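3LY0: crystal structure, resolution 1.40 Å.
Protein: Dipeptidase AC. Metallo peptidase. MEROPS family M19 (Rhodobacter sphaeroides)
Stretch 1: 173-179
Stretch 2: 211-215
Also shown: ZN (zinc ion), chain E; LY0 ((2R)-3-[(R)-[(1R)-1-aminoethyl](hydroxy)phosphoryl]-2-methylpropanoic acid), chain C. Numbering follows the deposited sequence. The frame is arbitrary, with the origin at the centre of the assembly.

Stretch 1, residues 173-179: GHGVPFR
Stretch 2 (211-215) SHLNE

The most unusual feature of this contact is that one residue, His-212, both ties the two loops together and reaches the metal. Its carbonyl O accepts a hydrogen bond from Val-176 N (2.8 Å, N-H...O angle 155°), while its ring NE2 binds the zinc ion at 2.2 Å. His-212 has phi/psi 89/-24, a positive phi rare outside glycine, with chi1 -67° (m) and chi2 -86°.

The second backbone hydrogen bond runs from Asn-214 N to His-174 O (3.2 Å, 167°). Together the two bonds flank Gly-175 and Leu-213, whose CA atoms lie 4.4 Å apart, and define a single beta bridge. The residue before each partner bonds the one after the other, the antiparallel pattern; the Val-176 and Asn-214 CA atoms are 5.0 Å apart. Gly-175 (-97/162) brings its CA within 3.0 Å of His-212 O, and an ideal CB would sit a tight 3.1 Å from that oxygen. Gly-173, at 154/-163, calls for glycine: a CB would jam against the preceding residue's carbonyl O.

Val-176 (-76/142, chi1 m) places CG1 3.7 Å from Asn-214 CB. Leu-213 (-68/138, t/p) points its CA-to-CB bond away, yet its CD1 returns to 3.5 Å from His-174 O. His-174 (-131/134, chi1 -57°, m, chi2 -86°) has CA-to-CB sideways, its end leading away. The CA-to-CB bond of Asn-214 (-74/176, chi1 69°, p) points toward stretch 1, with ND2 3.5 Å from His-174 CB. At this N-cap position its side chain caps a backbone N just beyond the stretch. A water donates to Gly-175 O (2.8 Å) and accepts from Asn-214 ND2 (3.0 Å).

Phe-178 (-77/116, chi1 m, chi2 -78°) extends the contact to the ligand: its CZ lies 4.0 Å from His-212 CE1, at the imidazole edge, and its CE1 3.1 Å from LY0 O61, near the phenyl plane.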

# COMPACT_ATOMS: atom_id res chain seq x y z
N GLY A 173 7.54 16.90 0.95
CA GLY A 173 7.07 16.77 2.32
C GLY A 173 7.78 15.67 3.05
O GLY A 173 8.86 15.21 2.64
N HIS A 174 7.18 15.26 4.17
CA HIS A 174 7.85 14.42 5.14
C HIS A 174 7.04 13.22 5.57
O HIS A 174 5.85 13.32 5.84
CB HIS A 174 8.23 15.27 6.36
CG HIS A 174 9.08 16.44 6.01
ND1 HIS A 174 10.45 16.35 5.91
CD2 HIS A 174 8.76 17.71 5.67
CE1 HIS A 174 10.94 17.53 5.54
NE2 HIS A 174 9.93 18.37 5.40
N GLY A 175 7.72 12.07 5.60
CA GLY A 175 7.12 10.83 6.06
C GLY A 175 7.46 10.54 7.51
O GLY A 175 8.42 11.09 8.08
N VAL A 176 6.69 9.65 8.12
CA VAL A 176 6.94 9.31 9.51
C VAL A 176 8.14 8.40 9.62
O VAL A 176 8.34 7.53 8.78
CB VAL A 176 5.72 8.61 10.19
CG1 VAL A 176 4.52 9.52 10.22
CG2 VAL A 176 5.40 7.26 9.53
N PRO A 177 8.96 8.58 10.66
CA PRO A 177 9.92 7.53 10.97
C PRO A 177 9.18 6.34 11.54
O PRO A 177 8.06 6.51 12.05
CB PRO A 177 10.78 8.17 12.06
CG PRO A 177 9.84 9.12 12.74
CD PRO A 177 9.00 9.69 11.63
N PHE A 178 9.76 5.15 11.45
CA PHE A 178 9.17 3.98 12.09
C PHE A 178 9.45 4.02 13.58
O PHE A 178 10.61 3.96 14.00
CB PHE A 178 9.74 2.70 11.49
CG PHE A 178 9.44 2.54 10.05
CD1 PHE A 178 8.18 2.11 9.64
CD2 PHE A 178 10.39 2.83 9.09
CE1 PHE A 178 7.89 1.97 8.30
CE2 PHE A 178 10.11 2.69 7.74
CZ PHE A 178 8.85 2.26 7.35
N ARG A 179 8.40 4.14 14.38
CA ARG A 179 8.56 4.24 15.82
C ARG A 179 7.37 3.60 16.53
O ARG A 179 6.26 3.61 16.02
CB ARG A 179 8.66 5.72 16.20
CG ARG A 179 8.55 6.04 17.67
CD ARG A 179 8.57 7.56 17.85
NE ARG A 179 9.80 8.13 17.30
CZ ARG A 179 9.88 9.25 16.59
NH1 ARG A 179 8.79 9.98 16.33
NH2 ARG A 179 11.05 9.67 16.14
N SER A 211 -0.55 6.84 3.18
CA SER A 211 0.31 5.95 3.97
C SER A 211 1.76 6.45 3.92
O SER A 211 2.29 6.75 2.85
CB SER A 211 0.22 4.49 3.49
OG SER A 211 -1.07 3.94 3.73
N HIS A 212 2.35 6.55 5.12
CA HIS A 212 3.70 7.08 5.37
C HIS A 212 3.76 8.57 5.61
O HIS A 212 4.71 9.03 6.23
CB HIS A 212 4.72 6.72 4.28
CG HIS A 212 5.02 5.26 4.22
ND1 HIS A 212 5.99 4.67 5.02
CD2 HIS A 212 4.51 4.28 3.45
CE1 HIS A 212 6.03 3.38 4.75
NE2 HIS A 212 5.16 3.12 3.78
N LEU A 213 2.79 9.32 5.11
CA LEU A 213 2.79 10.76 5.30
C LEU A 213 2.56 11.06 6.77
O LEU A 213 1.75 10.41 7.42
CB LEU A 213 1.71 11.40 4.44
CG LEU A 213 1.73 12.92 4.28
CD1 LEU A 213 3.07 13.44 3.75
CD2 LEU A 213 0.60 13.35 3.38
N ASN A 214 3.30 12.03 7.31
CA ASN A 214 3.10 12.41 8.70
C ASN A 214 1.80 13.19 8.89
O ASN A 214 1.08 13.48 7.93
CB ASN A 214 4.33 13.13 9.27
CG ASN A 214 4.55 14.52 8.67
OD1 ASN A 214 3.65 15.13 8.08
ND2 ASN A 214 5.77 15.03 8.85
N GLU A 215 1.48 13.51 10.13
CA GLU A 215 0.16 14.06 10.43
C GLU A 215 -0.04 15.46 9.84
O GLU A 215 -1.12 15.80 9.35
CB GLU A 215 -0.10 14.06 11.94
CG GLU A 215 -1.55 14.36 12.29
CD GLU A 215 -1.91 14.06 13.73
OE1 GLU A 215 -1.10 13.45 14.44
OE2 GLU A 215 -3.04 14.42 14.13
ZN ZN E . 4.82 1.18 2.80
P LY0 C . 6.77 -0.78 2.92
C1 LY0 C . 9.51 -1.05 2.48
N1 LY0 C . 8.01 -0.72 0.54
C2 LY0 C . 8.16 -1.31 1.86
C4 LY0 C . 6.70 -1.80 4.44
C5 LY0 C . 6.57 -1.04 5.73
C6 LY0 C . 5.50 0.02 5.67
C7 LY0 C . 6.53 -1.90 6.96
O31 LY0 C . 5.53 -0.94 2.07
O32 LY0 C . 6.94 0.74 3.26
O61 LY0 C . 5.46 0.97 6.64
O62 LY0 C . 4.68 0.07 4.74
O HOH W 1 8.09 13.29 9.76